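PDB 4FXI: mRNA interferase RelE from Escherichia coli, which cleaves mRNA in the ribosomal A site with high codon specificity, inhibiting translation during amino acid starvation as the toxin of a type II toxin-antitoxin system. Local coordinates for residues Y60-Q65 against V73-V78. The protein carries 1 engineered substitution. Residues are numbered along the deposited sequence; the frame is centred on the assembly and turned at random.
With SO4 (sulfate ion), chain D.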
loop_
_atom_site.group_PDB
_atom_site.type_symbol
_atom_site.label_atom_id
_atom_site.label_comp_id
_atom_site.label_asym_id
_atom_site.label_seq_id
_atom_site.Cartn_x
_atom_site.Cartn_y
_atom_site.Cartn_z
ATOM N N TYR A 60 8.687 -6.812 2.320
ATOM C CA TYR A 60 7.769 -5.757 2.710
ATOM C C TYR A 60 6.683 -5.561 1.661
ATOM O O TYR A 60 6.880 -5.873 0.488
ATOM C CB TYR A 60 8.544 -4.458 2.934
ATOM C CG TYR A 60 9.125 -4.366 4.321
ATOM C CD1 TYR A 60 10.337 -4.969 4.630
ATOM C CD2 TYR A 60 8.451 -3.699 5.330
ATOM C CE1 TYR A 60 10.866 -4.895 5.903
ATOM C CE2 TYR A 60 8.969 -3.619 6.604
ATOM C CZ TYR A 60 10.178 -4.218 6.886
ATOM O OH TYR A 60 10.696 -4.139 8.158
ATOM N N ARG A 61 5.533 -5.052 2.100
ATOM C CA ARG A 61 4.380 -4.862 1.230
ATOM C C ARG A 61 3.707 -3.550 1.561
ATOM O O ARG A 61 3.726 -3.106 2.708
ATOM C CB ARG A 61 3.359 -5.978 1.454
ATOM C CG ARG A 61 3.885 -7.380 1.239
ATOM C CD ARG A 61 4.185 -7.635 -0.227
ATOM N NE ARG A 61 4.619 -9.012 -0.449
ATOM C CZ ARG A 61 5.889 -9.402 -0.474
ATOM N NH1 ARG A 61 6.866 -8.518 -0.298
ATOM N NH2 ARG A 61 6.182 -10.676 -0.683
ATOM N N LEU A 62 3.096 -2.930 0.560
ATOM C CA LEU A 62 2.262 -1.765 0.804
ATOM C C LEU A 62 0.852 -2.098 0.331
ATOM O O LEU A 62 0.664 -2.619 -0.770
ATOM C CB LEU A 62 2.826 -0.509 0.097
ATOM C CG LEU A 62 2.072 0.806 0.331
ATOM C CD1 LEU A 62 3.035 1.998 0.334
ATOM C CD2 LEU A 62 0.954 1.054 -0.696
ATOM N N VAL A 63 -0.138 -1.807 1.168
ATOM C CA VAL A 63 -1.516 -2.010 0.779
ATOM C C VAL A 63 -2.227 -0.667 0.645
ATOM O O VAL A 63 -2.124 0.189 1.514
ATOM C CB VAL A 63 -2.266 -2.897 1.800
ATOM C CG1 VAL A 63 -3.709 -3.082 1.373
ATOM C CG2 VAL A 63 -1.564 -4.258 1.935
ATOM N N TYR A 64 -2.948 -0.474 -0.453
ATOM C CA TYR A 64 -3.652 0.781 -0.646
ATOM C C TYR A 64 -5.070 0.575 -1.132
ATOM O O TYR A 64 -5.372 -0.430 -1.768
ATOM C CB TYR A 64 -2.888 1.714 -1.602
ATOM C CG TYR A 64 -2.712 1.196 -3.026
ATOM C CD1 TYR A 64 -3.668 1.443 -4.014
ATOM C CD2 TYR A 64 -1.571 0.491 -3.386
ATOM C CE1 TYR A 64 -3.495 0.971 -5.321
ATOM C CE2 TYR A 64 -1.384 0.030 -4.686
ATOM C CZ TYR A 64 -2.352 0.261 -5.641
ATOM O OH TYR A 64 -2.141 -0.203 -6.924
ATOM N N GLN A 65 -5.920 1.552 -0.834
ATOM C CA GLN A 65 -7.307 1.556 -1.275
ATOM C C GLN A 65 -7.477 2.636 -2.336
ATOM O O GLN A 65 -7.021 3.760 -2.149
ATOM C CB GLN A 65 -8.200 1.873 -0.073
ATOM C CG GLN A 65 -9.680 1.893 -0.359
ATOM C CD GLN A 65 -10.494 2.302 0.866
ATOM O OE1 GLN A 65 -10.144 3.243 1.574
ATOM N NE2 GLN A 65 -11.568 1.590 1.120
ATOM N N VAL A 73 -5.378 7.730 -3.866
ATOM C CA VAL A 73 -4.789 6.454 -3.476
ATOM C C VAL A 73 -4.519 6.562 -1.988
ATOM O O VAL A 73 -3.730 7.396 -1.552
ATOM C CB VAL A 73 -3.455 6.182 -4.225
ATOM C CG1 VAL A 73 -2.667 5.032 -3.582
ATOM C CG2 VAL A 73 -3.722 5.899 -5.698
ATOM N N PHE A 74 -5.197 5.726 -1.209
ATOM C CA PHE A 74 -5.137 5.797 0.247
ATOM C C PHE A 74 -4.280 4.661 0.773
ATOM O O PHE A 74 -4.676 3.497 0.728
ATOM C CB PHE A 74 -6.563 5.715 0.812
ATOM C CG PHE A 74 -6.639 5.832 2.306
ATOM C CD1 PHE A 74 -6.127 6.937 2.966
ATOM C CD2 PHE A 74 -7.253 4.839 3.053
ATOM C CE1 PHE A 74 -6.211 7.040 4.347
ATOM C CE2 PHE A 74 -7.331 4.940 4.437
ATOM C CZ PHE A 74 -6.809 6.044 5.079
ATOM N N VAL A 75 -3.085 4.982 1.249
ATOM C CA VAL A 75 -2.196 3.947 1.765
ATOM C C VAL A 75 -2.659 3.542 3.160
ATOM O O VAL A 75 -2.672 4.364 4.060
ATOM C CB VAL A 75 -0.750 4.446 1.845
ATOM C CG1 VAL A 75 0.160 3.354 2.446
ATOM C CG2 VAL A 75 -0.263 4.846 0.448
ATOM N N ILE A 76 -3.046 2.280 3.340
ATOM C CA ILE A 76 -3.584 1.849 4.640
ATOM C C ILE A 76 -2.630 1.022 5.498
ATOM O O ILE A 76 -2.779 0.964 6.722
ATOM C CB ILE A 76 -4.852 1.032 4.461
ATOM C CG1 ILE A 76 -4.559 -0.167 3.589
ATOM C CG2 ILE A 76 -5.920 1.853 3.798
ATOM C CD1 ILE A 76 -5.792 -0.839 3.140
ATOM N N SER A 77 -1.657 0.375 4.870
ATOM C CA SER A 77 -0.794 -0.539 5.593
ATOM C C SER A 77 0.541 -0.738 4.879
ATOM O O SER A 77 0.580 -0.989 3.670
ATOM C CB SER A 77 -1.496 -1.893 5.765
ATOM O OG SER A 77 -0.726 -2.762 6.580
ATOM N N VAL A 78 1.637 -0.602 5.620
ATOM C CA VAL A 78 2.943 -0.999 5.095
ATOM C C VAL A 78 3.718 -1.803 6.140
ATOM O O VAL A 78 3.915 -1.355 7.275
ATOM C CB VAL A 78 3.757 0.185 4.472
ATOM C CG1 VAL A 78 3.012 1.489 4.594
ATOM C CG2 VAL A 78 5.162 0.277 5.053
HETATM S S SO4 D . 2.398 -12.006 -0.771
HETATM O O1 SO4 D . 2.015 -12.316 -2.146
HETATM O O2 SO4 D . 1.406 -12.563 0.145
HETATM O O3 SO4 D . 3.713 -12.574 -0.485
HETATM O O4 SO4 D . 2.455 -10.558 -0.593
#
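Val63 faces both Ile76 and Ser77, and this two-to-one match defines a classic beta bulge in the hairpin of strands 60-67 and 72-78. The evidence lies in the backbone bonds. Val63 N donates its hydrogen to Ser77 O at 2.7 Å, nearly straight. Val63 O takes Ile76 N at 2.9 Å. The same oxygen receives Ser77 N weakly, at 3.4 Å. Beyond the bulge, Gln65 and Phe74 form a regular antiparallel hydrogen-bonded pair, each N bonded to the other's O. The N-to-C directions of the short segments lie 139° apart, a strongly twisted antiparallel pair.

Apolar contacts lie on the face of Leu62, Tyr64, Val75 and Val78 and at the bulge. Leu62 CD1 meets Val75 CG1 at 3.8 Å, the two side chains crossing at about a right angle. Tyr64 has CG between its backbone N and carbonyl carbon (chi1 63°), and its CD1 lies 3.8 Å from Val73 CG1; its hydroxyl bonds to Pro37 O. Ile76, at the bulge, has CG1 between its backbone N and carbonyl carbon and extends CD1 to Val63 CG1 at 3.5 Å.

On the face of Val63, Ser77, Gln65 and Phe74, a polar atom rests by a ring: extended Gln65 brings OE1 to 3.6 Å from Phe74 CD2, amide and ring planes 35° apart.

The Arg61 side chain leads away from strand 72-78. Its NH1 bonds to Tyr60 O from above the carbonyl plane, while NE and NH2 grip sulfate O4 and O3, with the sulfur in the guanidinium plane. Lys54 NZ and Tyr87 OH also bind this ion.

Because Arg61 is a probable transition-state stabiliser, as is Lys54, the sulfate, though probably from the crystallisation liquor, may mark where an RNA phosphate sits; the bulged hairpin thus combines an apolar core with Arg61 of the probable catalytic site.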